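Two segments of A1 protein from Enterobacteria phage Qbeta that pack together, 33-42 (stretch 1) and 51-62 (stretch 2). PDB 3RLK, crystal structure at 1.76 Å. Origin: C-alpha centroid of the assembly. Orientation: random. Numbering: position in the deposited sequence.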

# COMPACT_ATOMS: atom_id res chain seq x y z
N ALA A 33 -7.66 8.96 -6.40
CA ALA A 33 -7.85 10.13 -5.57
C ALA A 33 -7.03 9.98 -4.30
O ALA A 33 -6.90 8.87 -3.66
N ILE A 34 -6.45 11.09 -3.88
CA ILE A 34 -5.74 11.13 -2.59
C ILE A 34 -6.37 12.15 -1.56
O ILE A 34 -7.03 13.08 -2.00
N TRP A 35 -6.13 11.92 -0.23
CA TRP A 35 -6.99 12.51 0.81
C TRP A 35 -6.16 12.87 1.99
O TRP A 35 -5.08 12.32 2.16
N SER A 36 -6.71 13.79 2.81
CA SER A 36 -6.16 14.10 4.15
C SER A 36 -7.22 13.62 5.14
O SER A 36 -8.42 13.97 5.00
N LEU A 37 -6.82 12.80 6.12
CA LEU A 37 -7.68 12.34 7.17
C LEU A 37 -7.14 12.85 8.55
O LEU A 37 -6.27 12.24 9.11
N GLU A 38 -7.64 14.00 9.05
CA GLU A 38 -7.10 14.55 10.29
C GLU A 38 -8.20 14.96 11.25
O GLU A 38 -8.02 14.82 12.47
N GLU A 39 -9.31 15.44 10.70
CA GLU A 39 -10.47 15.89 11.49
C GLU A 39 -11.25 14.67 11.91
O GLU A 39 -11.56 13.78 11.07
N VAL A 40 -11.56 14.58 13.20
CA VAL A 40 -12.33 13.42 13.66
C VAL A 40 -13.84 13.51 13.45
O VAL A 40 -14.51 14.46 13.91
N TYR A 41 -14.37 12.49 12.81
CA TYR A 41 -15.80 12.33 12.66
C TYR A 41 -16.46 11.64 13.85
O TYR A 41 -17.52 12.10 14.35
N GLU A 42 -15.86 10.55 14.32
CA GLU A 42 -16.36 9.90 15.51
C GLU A 42 -15.15 9.36 16.29
O GLU A 42 -14.31 8.72 15.68
N PRO A 51 -10.46 6.13 15.64
CA PRO A 51 -11.47 7.10 15.28
C PRO A 51 -11.98 6.84 13.89
O PRO A 51 -11.36 6.10 13.10
N ILE A 52 -13.03 7.53 13.50
CA ILE A 52 -13.32 7.67 12.06
C ILE A 52 -13.04 9.12 11.77
O ILE A 52 -13.51 10.03 12.50
N TYR A 53 -12.33 9.34 10.68
CA TYR A 53 -12.02 10.69 10.22
C TYR A 53 -12.95 11.12 9.09
O TYR A 53 -13.60 10.32 8.38
N ASN A 54 -13.00 12.43 8.94
CA ASN A 54 -13.58 13.01 7.76
C ASN A 54 -12.48 13.07 6.73
O ASN A 54 -11.43 13.70 6.97
N ALA A 55 -12.69 12.45 5.56
CA ALA A 55 -11.74 12.54 4.47
C ALA A 55 -11.83 13.80 3.66
O ALA A 55 -12.91 14.10 3.16
N VAL A 56 -10.72 14.54 3.54
CA VAL A 56 -10.69 15.74 2.70
C VAL A 56 -9.83 15.54 1.44
O VAL A 56 -8.67 15.16 1.55
N GLU A 57 -10.40 15.77 0.25
CA GLU A 57 -9.62 15.53 -1.02
C GLU A 57 -8.45 16.52 -1.24
O GLU A 57 -8.55 17.73 -0.95
N LEU A 58 -7.31 15.99 -1.68
CA LEU A 58 -6.16 16.78 -2.08
C LEU A 58 -5.99 16.80 -3.59
O LEU A 58 -6.51 15.90 -4.33
N GLN A 59 -5.28 17.81 -4.11
CA GLN A 59 -4.99 17.78 -5.50
C GLN A 59 -3.97 16.61 -5.75
O GLN A 59 -3.29 16.20 -4.85
N PRO A 60 -3.94 16.06 -6.96
CA PRO A 60 -3.01 14.96 -7.27
C PRO A 60 -1.53 15.24 -6.98
O PRO A 60 -1.04 16.40 -7.09
N ARG A 61 -0.79 14.18 -6.70
CA ARG A 61 0.64 14.32 -6.34
C ARG A 61 1.41 13.24 -7.09
O ARG A 61 0.83 12.22 -7.43
N GLU A 62 2.72 13.43 -7.24
CA GLU A 62 3.63 12.44 -7.89
C GLU A 62 4.56 11.69 -6.90
O GLU A 62 5.18 12.31 -6.06

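A recurring principle of antiparallel sheets is that backbone donors and acceptors facing the neighbouring strand are usually paired, and where the strands stand too far apart for a direct bond a water can bridge them. The two stretches of the Qbeta A1 protein illustrate this well. The most regular hydrogen-bonded pair is Ser36 with Val56, which exchange two bonds: Ser36 N donates to Val56 O at 2.7 Å, and Val56 N returns one to Ser36 O at 2.8 Å. Two residues along, past the non-hydrogen-bonded pair Trp35 and Glu57, Leu58 N donates to Ile34 O at 2.9 Å and nearly straight, but the reciprocal pair is too far apart for a direct bond. Water 1 fills the gap, accepting from Ile34 N (3.0 Å) and donating to Leu58 O (2.7 Å). Water 2 plays the same part further on, accepting from Glu38 N at 3.0 Å and donating to Asn54 O at 2.6 Å.

Beyond this point the first stretch turns a corner, and a beta bulge shifts the register by one residue between Val40 and Glu42. A single carbonyl accommodates the extra residue: Ile52 O accepts from both Tyr41 N (2.6 Å, distinctly bent) and Glu42 N (3.0 Å). Ile52 N is satisfied in turn by Glu42 O at 2.8 Å. Glu39 O accepts a hydrogen bond from Asn54 N at 2.9 Å and also lies 3.2 Å from Tyr53 CA, a CA-H...O contact like that between Trp35 CA and Val56 O, also 3.2 Å.

The side chains add one polar bond of their own. Glu39, extended with chi1 and chi2 both t, brings its carboxylate to Asn54, chi1 m, whose ND2 donates to Glu39 OE1 at 2.6 Å. The carboxylates of Glu38 and Glu42 each have an oxygen bonded elsewhere in the structure.

Apolar packing divides between the faces of the sheet. Trp35 (m), Leu37 (m), Ala55 and Glu57 (t) share one. The small Ala55 is met from two directions, its CB 3.7 Å from Trp35 CE3 and 3.7 Å from Leu37 CD1. Glu57 lays its aliphatic portion over the indole, CB standing 4.1 Å from the centroid of the Trp35 six-membered ring in an off-centre CH-pi contact. On the other face, Ile34 (p, then t) sets CG1 4.1 Å from Leu58 CB and extends CD1 to within 3.5 Å of Arg61 CD, so aliphatic carbons line this end of the contact. Ser36 and Val56 share that face.

Near the bulge the packing is less regular. The CA-to-CB bond of Tyr53 (m) points sideways, and Leu37 O lies over one face of the ring, with Val40 CG2 4.0 Å from Tyr53 CE1; Tyr53 CB also meets Leu37 CB at 3.8 Å. Val40 (t) points away, yet its CG1 still comes within 4.2 Å of Pro51 CB. Tyr41 (t) starts toward the second stretch before its end leads away, and on the way CD2 passes 3.9 Å from Ile52 CG2.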

# COMPACT_ATOMS: atom_id res chain seq x y z
CB ALA A 33 -9.32 10.30 -5.22
CB ILE A 34 -4.27 11.33 -2.77
CG1 ILE A 34 -3.99 12.66 -3.49
CG2 ILE A 34 -3.63 10.12 -3.52
CD1 ILE A 34 -2.49 13.15 -3.21
CB TRP A 35 -8.00 11.48 1.30
CG TRP A 35 -8.81 10.94 0.16
CD1 TRP A 35 -8.44 9.89 -0.69
CD2 TRP A 35 -10.07 11.43 -0.30
NE1 TRP A 35 -9.44 9.71 -1.62
CE2 TRP A 35 -10.45 10.62 -1.39
CE3 TRP A 35 -10.97 12.46 0.16
CZ2 TRP A 35 -11.67 10.80 -2.05
CZ3 TRP A 35 -12.19 12.62 -0.52
CH2 TRP A 35 -12.51 11.83 -1.62
CB SER A 36 -5.89 15.62 4.29
OG SER A 36 -5.45 15.95 5.60
CB LEU A 37 -7.74 10.80 7.15
CG LEU A 37 -8.81 10.20 6.25
CD1 LEU A 37 -8.44 10.36 4.78
CD2 LEU A 37 -8.91 8.67 6.68
CB GLU A 38 -6.18 15.76 10.04
CG GLU A 38 -4.85 15.56 9.30
CD GLU A 38 -3.95 14.44 9.85
OE1 GLU A 38 -3.96 14.09 11.09
OE2 GLU A 38 -3.18 13.93 9.01
CB GLU A 39 -11.40 16.78 10.68
CG GLU A 39 -12.51 17.32 11.57
CD GLU A 39 -13.48 18.21 10.83
OE1 GLU A 39 -14.30 17.69 10.06
OE2 GLU A 39 -13.45 19.44 11.06
CB VAL A 40 -12.04 13.12 15.14
CG1 VAL A 40 -12.84 11.98 15.61
CG2 VAL A 40 -10.53 12.84 15.33
CB TYR A 41 -16.08 11.62 11.32
CG TYR A 41 -17.49 11.23 11.08
CD1 TYR A 41 -18.43 12.18 10.64
CD2 TYR A 41 -17.90 9.91 11.21
CE1 TYR A 41 -19.78 11.80 10.33
CE2 TYR A 41 -19.23 9.52 10.93
CZ TYR A 41 -20.14 10.48 10.49
OH TYR A 41 -21.42 10.08 10.23
CB GLU A 42 -17.30 8.76 15.09
CG GLU A 42 -17.93 8.01 16.26
CD GLU A 42 -18.60 6.70 15.81
OE1 GLU A 42 -19.06 6.61 14.65
OE2 GLU A 42 -18.66 5.75 16.60
CB PRO A 51 -10.71 8.43 15.28
CG PRO A 51 -9.29 8.17 15.77
CD PRO A 51 -9.09 6.68 15.72
CB ILE A 52 -14.77 7.26 11.66
CG1 ILE A 52 -14.99 5.78 12.03
CG2 ILE A 52 -15.02 7.51 10.19
CD1 ILE A 52 -16.38 5.24 11.77
CB TYR A 53 -10.57 10.76 9.72
CG TYR A 53 -9.56 10.49 10.82
CD1 TYR A 53 -8.97 11.54 11.51
CD2 TYR A 53 -9.16 9.17 11.14
CE1 TYR A 53 -8.03 11.30 12.55
CE2 TYR A 53 -8.24 8.92 12.15
CZ TYR A 53 -7.67 10.01 12.84
OH TYR A 53 -6.75 9.78 13.85
CB ASN A 54 -14.04 14.42 8.10
CG ASN A 54 -15.39 14.46 8.82
OD1 ASN A 54 -16.33 13.74 8.49
ND2 ASN A 54 -15.51 15.35 9.78
CB ALA A 55 -11.83 11.24 3.54
CB VAL A 56 -10.23 16.99 3.53
CG1 VAL A 56 -10.01 18.26 2.62
CG2 VAL A 56 -11.25 17.23 4.73
CB GLU A 57 -10.63 15.46 -2.19
CG GLU A 57 -10.14 14.79 -3.44
CD GLU A 57 -11.22 14.94 -4.59
OE1 GLU A 57 -12.39 15.32 -4.31
OE2 GLU A 57 -10.87 14.67 -5.73
CB LEU A 58 -4.88 16.14 -1.44
CG LEU A 58 -5.03 16.02 0.07
CD1 LEU A 58 -3.89 15.10 0.46
CD2 LEU A 58 -4.83 17.41 0.66
CB GLN A 59 -4.35 19.14 -5.94
CG GLN A 59 -5.35 20.34 -5.91
CD GLN A 59 -6.32 20.29 -7.12
OE1 GLN A 59 -5.89 20.04 -8.25
NE2 GLN A 59 -7.58 20.51 -6.86
CB PRO A 60 -3.25 14.71 -8.76
CG PRO A 60 -4.63 15.24 -9.00
CD PRO A 60 -4.83 16.41 -8.08
CB ARG A 61 0.83 14.11 -4.82
CG ARG A 61 0.46 15.36 -3.98
CD ARG A 61 0.29 15.11 -2.52
NE ARG A 61 -0.19 16.34 -1.88
CZ ARG A 61 0.08 16.70 -0.61
NH1 ARG A 61 0.82 15.89 0.19
NH2 ARG A 61 -0.35 17.89 -0.14
CB GLU A 62 4.52 13.17 -8.89
CG GLU A 62 3.78 13.65 -10.10
CD GLU A 62 4.70 14.56 -10.99
OE1 GLU A 62 5.55 15.33 -10.43
OE2 GLU A 62 4.55 14.50 -12.25
O HOH W 1 -6.74 13.48 -5.61
O HOH W 2 -9.81 15.64 7.68